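Local coordinates for protein mannan endo-1,4-beta-mannosidase (Bacillus subtilis, PDB 3CBW) that catalyses the endo-hydrolysis of beta-1,4-mannosidic linkages in mannan, galactomannan and glucomannan, and takes part in glucomannan degradation, at residues P17-Q21 with T22-V26; D157-Q160 with E161-N164; L289-N292 with A293-Q296. The protein carries 3 engineered substitutions. All coordinates share one frame; numbering follows the deposited sequence.

In the fold
All three interactions are local contacts, interaction 1 at the start of a helix and interactions 2 and 3 along helices, set around the TIM barrel of a family 26 glycoside hydrolase. Interactions 1 and 2 are neighbours, their centres about 15 Å apart, and they touch where Gln-20 NE2 packs 3.3 Å from Glu-163 O. Interaction 3 is far from both: its centre is about 31 Å from that of interaction 1 and about 36 Å from that of interaction 2, which is on the opposite side of the chain's centre. Interactions 1 and 2 are remote from the predicted active site. In interaction 3 the Phe-290 side chain comes within about 9 Å of that of Glu-275, the probable nucleophile.

Interaction 1 of 3, residues P17-Q21 with T22-V26; sequences PNAQQ and TTKTV
Gln-21 folds its side chain over the first turn of helix 21-32, crossing the Lys-24 side chain at about a right angle, with Gln-21 NE2 4.1 Å from Lys-24 CB, on its way to Thr-25. The torsions account for this path: CG stands anti to the backbone N (chi1 -177°), and a bend at chi2 swings the amide along the helix. Gln-21 NE2 donates to Thr-25 OG1 over 3.1 Å, and OG1 lies almost exactly in the amide plane, so the bond is well aimed at its donor end. It links residues four apart, alongside the backbone bond from Thr-25 N to Gln-21 O.

Gln-20 occupies the N-cap position. Its carbonyl opens the helical pattern by accepting Lys-24 N at 2.9 Å, a nearly straight bond with 166° at the hydrogen. Its side chain reaches the helix through water 1, which donates to Gln-20 OE1 at 2.7 Å and accepts from Thr-23 OG1 at 2.8 Å; this bridge spans the N-cap and the third helical residue. Ahead of the cap, Lys-24 lays its aliphatic part back over the incoming chain. Lys-24 CG is 4.0 Å from Ala-19 CB, and Lys-24 CD is 3.7 Å from Ala-19 O, whereas the ammonium end turns off from the loop.

In the fold, these residues start a helix that packs near the start of strand 220-224. Thr-23 and Val-26 meet Ile-221 of that strand, Thr-22 and Val-26 touch Trp-103 of helix 96-104, and a backbone hydrogen bond ties Gln-20 to Asp-218 in the loop leading into strand 220-224.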
loop_
_atom_site.group_PDB
_atom_site.type_symbol
_atom_site.label_atom_id
_atom_site.label_comp_id
_atom_site.label_asym_id
_atom_site.label_seq_id
_atom_site.Cartn_x
_atom_site.Cartn_y
_atom_site.Cartn_z
ATOM N N PRO A 17 1.883 4.825 19.083
ATOM C CA PRO A 17 1.563 5.852 20.083
ATOM C C PRO A 17 2.467 7.083 20.016
ATOM O O PRO A 17 2.112 8.130 20.534
ATOM C CB PRO A 17 1.748 5.118 21.423
ATOM C CG PRO A 17 2.668 4.026 21.144
ATOM C CD PRO A 17 2.384 3.590 19.716
ATOM N N ASN A 18 3.617 6.948 19.374
ATOM C CA ASN A 18 4.581 8.034 19.262
ATOM C C ASN A 18 4.598 8.665 17.884
ATOM O O ASN A 18 5.558 9.333 17.517
ATOM C CB ASN A 18 5.961 7.523 19.659
ATOM C CG ASN A 18 5.997 7.057 21.094
ATOM O OD1 ASN A 18 6.264 5.883 21.374
ATOM N ND2 ASN A 18 5.656 7.949 22.005
ATOM N N ALA A 19 3.525 8.476 17.123
ATOM C CA ALA A 19 3.426 9.069 15.796
ATOM C C ALA A 19 3.617 10.581 15.843
ATOM O O ALA A 19 3.131 11.263 16.757
ATOM C CB ALA A 19 2.084 8.731 15.176
ATOM N N GLN A 20 4.330 11.097 14.850
ATOM C CA GLN A 20 4.510 12.536 14.655
ATOM C C GLN A 20 3.161 13.230 14.488
ATOM O O GLN A 20 2.197 12.638 13.972
ATOM C CB GLN A 20 5.358 12.789 13.408
ATOM C CG GLN A 20 6.805 12.327 13.521
ATOM C CD GLN A 20 7.644 12.686 12.307
ATOM O OE1 GLN A 20 7.144 12.792 11.188
ATOM N NE2 GLN A 20 8.939 12.863 12.527
ATOM N N GLN A 21 3.103 14.500 14.897
ATOM C CA GLN A 21 1.860 15.262 14.817
ATOM C C GLN A 21 1.283 15.273 13.408
ATOM O O GLN A 21 0.090 15.105 13.242
ATOM C CB GLN A 21 2.047 16.698 15.331
ATOM C CG GLN A 21 0.755 17.529 15.349
ATOM C CD GLN A 21 -0.352 16.892 16.169
ATOM O OE1 GLN A 21 -0.220 16.711 17.381
ATOM N NE2 GLN A 21 -1.449 16.547 15.515
ATOM N N THR A 22 2.119 15.448 12.391
ATOM C CA THR A 22 1.588 15.510 11.035
ATOM C C THR A 22 0.931 14.187 10.634
ATOM O O THR A 22 -0.131 14.179 9.983
ATOM C CB THR A 22 2.674 15.894 10.040
ATOM O OG1 THR A 22 3.123 17.213 10.351
ATOM C CG2 THR A 22 2.155 15.873 8.618
ATOM N N THR A 23 1.555 13.083 11.031
ATOM C CA THR A 23 1.007 11.759 10.782
ATOM C C THR A 23 -0.306 11.557 11.532
ATOM O O THR A 23 -1.262 11.020 10.980
ATOM C CB THR A 23 2.048 10.685 11.104
ATOM O OG1 THR A 23 3.114 10.797 10.152
ATOM C CG2 THR A 23 1.461 9.290 11.007
ATOM N N LYS A 24 -0.376 12.003 12.782
ATOM C CA LYS A 24 -1.640 11.965 13.533
ATOM C C LYS A 24 -2.741 12.746 12.822
ATOM O O LYS A 24 -3.866 12.266 12.701
ATOM C CB LYS A 24 -1.442 12.511 14.952
ATOM C CG LYS A 24 -0.531 11.650 15.817
ATOM C CD LYS A 24 -0.428 12.165 17.249
ATOM C CE LYS A 24 -1.569 11.657 18.107
ATOM N NZ LYS A 24 -1.508 12.167 19.503
ATOM N N THR A 25 -2.417 13.948 12.362
ATOM C CA THR A 25 -3.395 14.789 11.684
ATOM C C THR A 25 -3.893 14.136 10.400
ATOM O O THR A 25 -5.097 14.048 10.165
ATOM C CB THR A 25 -2.793 16.159 11.399
ATOM O OG1 THR A 25 -2.559 16.798 12.656
ATOM C CG2 THR A 25 -3.727 17.006 10.560
ATOM N N VAL A 26 -2.967 13.650 9.585
ATOM C CA VAL A 26 -3.330 13.009 8.331
ATOM C C VAL A 26 -4.183 11.766 8.585
ATOM O O VAL A 26 -5.172 11.544 7.883
ATOM C CB VAL A 26 -2.071 12.676 7.501
ATOM C CG1 VAL A 26 -2.371 11.680 6.375
ATOM C CG2 VAL A 26 -1.468 13.959 6.952
HETATM O O HOH W 1 4.724 13.035 10.027
#

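Interaction 2 of 3, residues D157-Q160 with E161-N164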
loop_
_atom_site.group_PDB
_atom_site.type_symbol
_atom_site.label_atom_id
_atom_site.label_comp_id
_atom_site.label_asym_id
_atom_site.label_seq_id
_atom_site.Cartn_x
_atom_site.Cartn_y
_atom_site.Cartn_z
ATOM N N ASP A 157 16.496 2.660 6.860
ATOM C CA ASP A 157 17.382 3.791 6.550
ATOM C C ASP A 157 16.698 4.712 5.541
ATOM O O ASP A 157 16.755 5.935 5.657
ATOM C CB ASP A 157 18.718 3.315 5.973
ATOM C CG ASP A 157 19.606 2.597 6.989
ATOM O OD1 ASP A 157 19.328 2.599 8.205
ATOM O OD2 ASP A 157 20.625 2.024 6.533
ATOM N N GLY A 158 16.042 4.122 4.543
ATOM C CA GLY A 158 15.308 4.915 3.560
ATOM C C GLY A 158 14.133 5.637 4.192
ATOM O O GLY A 158 13.928 6.824 3.959
ATOM N N LEU A 159 13.363 4.931 5.004
ATOM C CA LEU A 159 12.193 5.550 5.638
ATOM C C LEU A 159 12.579 6.714 6.557
ATOM O O LEU A 159 11.868 7.730 6.637
ATOM C CB LEU A 159 11.335 4.517 6.371
ATOM C CG LEU A 159 10.713 3.448 5.463
ATOM C CD1 LEU A 159 10.044 2.379 6.292
ATOM C CD2 LEU A 159 9.730 4.045 4.487
ATOM N N GLN A 160 13.731 6.597 7.212
ATOM C CA GLN A 160 14.208 7.653 8.096
ATOM C C GLN A 160 14.384 8.974 7.356
ATOM O O GLN A 160 14.135 10.032 7.919
ATOM C CB GLN A 160 15.541 7.223 8.712
ATOM C CG GLN A 160 16.148 8.226 9.660
ATOM C CD GLN A 160 15.363 8.354 10.929
ATOM O OE1 GLN A 160 14.992 7.352 11.545
ATOM N NE2 GLN A 160 15.107 9.592 11.344
ATOM N N GLU A 161 14.808 8.905 6.093
ATOM C CA GLU A 161 15.005 10.119 5.309
ATOM C C GLU A 161 13.696 10.918 5.203
ATOM O O GLU A 161 13.678 12.140 5.330
ATOM C CB GLU A 161 15.557 9.788 3.926
ATOM C CG GLU A 161 15.895 11.033 3.139
ATOM C CD GLU A 161 16.437 10.757 1.755
ATOM O OE1 GLU A 161 16.491 9.575 1.322
ATOM O OE2 GLU A 161 16.801 11.756 1.102
ATOM N N LEU A 162 12.586 10.214 5.002
ATOM C CA LEU A 162 11.276 10.859 4.920
ATOM C C LEU A 162 10.838 11.379 6.288
ATOM O O LEU A 162 10.295 12.481 6.389
ATOM C CB LEU A 162 10.236 9.884 4.344
ATOM C CG LEU A 162 10.647 9.213 3.021
ATOM C CD1 LEU A 162 9.730 8.053 2.690
ATOM C CD2 LEU A 162 10.712 10.184 1.880
ATOM N N GLU A 163 11.106 10.612 7.342
ATOM C CA GLU A 163 10.742 11.024 8.691
ATOM C C GLU A 163 11.433 12.323 9.096
ATOM O O GLU A 163 10.850 13.147 9.805
ATOM C CB GLU A 163 11.082 9.916 9.676
ATOM C CG GLU A 163 10.491 10.155 11.047
ATOM C CD GLU A 163 11.018 9.218 12.082
ATOM O OE1 GLU A 163 12.033 8.542 11.811
ATOM O OE2 GLU A 163 10.395 9.147 13.160
ATOM N N ASN A 164 12.670 12.504 8.635
ATOM C CA ASN A 164 13.451 13.711 8.951
ATOM C C ASN A 164 12.825 14.991 8.416
ATOM O O ASN A 164 13.116 16.087 8.917
ATOM C CB ASN A 164 14.881 13.576 8.425
ATOM C CG ASN A 164 15.701 12.570 9.213
ATOM O OD1 ASN A 164 15.330 12.178 10.314
ATOM N ND2 ASN A 164 16.835 12.160 8.655
HETATM O O HOH W 2 13.411 7.158 13.428
#
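Gln-160 meets Glu-163 and Asn-164 three and four residues further on, near the end of helix 143-163, and its side chain can be traced outward atom by atom. CB sits beside the following peptide, 3.2 Å from Glu-161 N. CG, anti to the backbone N (chi1 -180°), comes 4.1 Å from Asn-164 OD1, and a bend at chi2 then turns the amide along the helix. CD lies 3.4 Å from Glu-163 OE1. At the tip, NE2 donates to Asn-164 OD1 over 2.8 Å with 151° at the hydrogen, an i to i+4 side-chain bond; the acceptor is in the Gln-160 amide plane, but the donor is tilted from the Asn-164 carbonyl plane, the two amides being turned 49° apart.

The other branch, Gln-160 OE1, is 3.2 Å from Glu-163 OE1, and both are acceptors. Water 2 lies 2.5 Å from each of them, in position to donate to both, although the acceptors around it outnumber its protons and the full set of bonds is doubtful. Glu-163 OE2 is held separately by Asp-218 N.

Leu-159 and Leu-162 form the apolar side, both touching Tyr-77 of strand 72-79 and Ile-111 of strand 108-114. Leucines facing the strands, with polar side chains on the other side, are what is expected of an amphipathic outer helix of a TIM barrel.

Interaction 3 of 3, residues L289-N292 with A293-Q296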
loop_
_atom_site.group_PDB
_atom_site.type_symbol
_atom_site.label_atom_id
_atom_site.label_comp_id
_atom_site.label_asym_id
_atom_site.label_seq_id
_atom_site.Cartn_x
_atom_site.Cartn_y
_atom_site.Cartn_z
ATOM N N LEU A 289 -16.539 3.328 -14.411
ATOM C CA LEU A 289 -17.366 2.328 -13.747
ATOM C C LEU A 289 -16.842 1.995 -12.358
ATOM O O LEU A 289 -17.611 1.662 -11.463
ATOM C CB LEU A 289 -17.494 1.062 -14.602
ATOM C CG LEU A 289 -18.207 1.282 -15.945
ATOM C CD1 LEU A 289 -18.059 0.059 -16.830
ATOM C CD2 LEU A 289 -19.686 1.657 -15.736
ATOM N N PHE A 290 -15.527 2.072 -12.187
ATOM C CA PHE A 290 -14.916 1.822 -10.872
ATOM C C PHE A 290 -15.329 2.887 -9.849
ATOM O O PHE A 290 -15.729 2.559 -8.730
ATOM C CB PHE A 290 -13.394 1.743 -11.016
ATOM C CG PHE A 290 -12.655 1.646 -9.709
ATOM C CD1 PHE A 290 -12.852 0.557 -8.853
ATOM C CD2 PHE A 290 -11.726 2.620 -9.350
ATOM C CE1 PHE A 290 -12.150 0.458 -7.646
ATOM C CE2 PHE A 290 -11.028 2.528 -8.153
ATOM C CZ PHE A 290 -11.236 1.444 -7.306
ATOM N N ILE A 291 -15.266 4.159 -10.236
ATOM C CA ILE A 291 -15.724 5.201 -9.317
ATOM C C ILE A 291 -17.232 5.105 -9.058
ATOM O O ILE A 291 -17.682 5.354 -7.943
ATOM C CB ILE A 291 -15.266 6.647 -9.711
ATOM C CG1 ILE A 291 -15.499 7.632 -8.558
ATOM C CG2 ILE A 291 -15.933 7.124 -10.991
ATOM C CD1 ILE A 291 -14.681 7.372 -7.316
ATOM N N ASN A 292 -18.010 4.724 -10.070
ATOM C CA ASN A 292 -19.426 4.516 -9.849
ATOM C C ASN A 292 -19.680 3.375 -8.864
ATOM O O ASN A 292 -20.535 3.483 -7.994
ATOM C CB ASN A 292 -20.157 4.249 -11.156
ATOM C CG ASN A 292 -21.644 4.101 -10.948
ATOM O OD1 ASN A 292 -22.172 2.992 -10.887
ATOM N ND2 ASN A 292 -22.322 5.228 -10.764
ATOM N N ALA A 293 -18.943 2.278 -9.017
ATOM C CA ALA A 293 -19.040 1.148 -8.084
ATOM C C ALA A 293 -18.671 1.558 -6.661
ATOM O O ALA A 293 -19.308 1.128 -5.697
ATOM C CB ALA A 293 -18.191 -0.020 -8.552
ATOM N N ILE A 294 -17.654 2.405 -6.521
ATOM C CA ILE A 294 -17.335 2.926 -5.189
ATOM C C ILE A 294 -18.540 3.639 -4.577
ATOM O O ILE A 294 -18.905 3.377 -3.425
ATOM C CB ILE A 294 -16.083 3.835 -5.210
ATOM C CG1 ILE A 294 -14.829 2.976 -5.362
ATOM C CG2 ILE A 294 -15.994 4.652 -3.944
ATOM C CD1 ILE A 294 -13.572 3.749 -5.723
ATOM N N LYS A 295 -19.170 4.510 -5.358
ATOM C CA LYS A 295 -20.314 5.261 -4.849
ATOM C C LYS A 295 -21.471 4.344 -4.460
ATOM O O LYS A 295 -22.134 4.555 -3.439
ATOM C CB LYS A 295 -20.798 6.264 -5.881
ATOM C CG LYS A 295 -19.817 7.347 -6.193
ATOM C CD LYS A 295 -20.493 8.353 -7.067
ATOM C CE LYS A 295 -19.502 9.344 -7.566
ATOM N NZ LYS A 295 -20.144 10.629 -7.963
ATOM N N GLN A 296 -21.720 3.318 -5.266
ATOM C CA GLN A 296 -22.874 2.439 -5.042
ATOM C C GLN A 296 -22.619 1.287 -4.073
ATOM O O GLN A 296 -23.533 0.862 -3.355
ATOM C CB GLN A 296 -23.346 1.842 -6.371
ATOM C CG GLN A 296 -23.884 2.850 -7.369
ATOM C CD GLN A 296 -24.882 2.221 -8.315
ATOM O OE1 GLN A 296 -25.907 1.688 -7.880
ATOM N NE2 GLN A 296 -24.585 2.257 -9.609
#
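Phe-290 presents one ring face to the CD1 methyl of Ile-294, a CH-pi contact within a single turn of helix 287-297. The methyl is 3.9 Å from the ring centroid and 23° off the normal, so it lies over the face but shifted toward the rim; accordingly its shortest approach is to Phe-290 CZ, at 3.6 Å. Ile-291 CD1 meets the same methyl at 4.1 Å, leaving Ile-294 CD1 touched by two preceding side chains.

On the more polar side, Gln-296 NE2 donates to Asn-292 OD1 over 2.8 Å, with 159° at the hydrogen. OD1 is close to the Gln-296 amide plane, while the two amide planes stand nearly perpendicular. Asn-292 CG, anti to the backbone N (chi1 -177°), stands out from the helix beside its own carbonyl carbon, and the Gln-296 amide turns back toward the start of the helix to meet OD1. Backbone bonds reinforce the spacing, among them Gln-296 N to Asn-292 O at 3.0 Å and Ile-294 N to Phe-290 O at 2.9 Å.

The next shell fixes these groups. Tyr-256 OH also hydrogen-bonds Asn-292 OD1, so one oxygen serves two partners. Replacing Asn-292 with an alanine would probably leave both Gln-296 NE2 and the Tyr-256 hydroxyl without their shared acceptor and the glutamine amide freer to turn. Lys-295 NZ forms a salt bridge with Asp-325, and Lys-295 makes a cation-pi contact with Trp-327. Phe-290 meets Phe-273 edge-to-face and also touches Val-276, while Ile-294 packs on Phe-273.

The helix connects strands 271-278 and 301-306 as a beta-alpha-beta unit: its Phe-290 and Ile-294 side lies against strand 271-278, and the chain continues from it into the parallel strand 301-306 of the barrel.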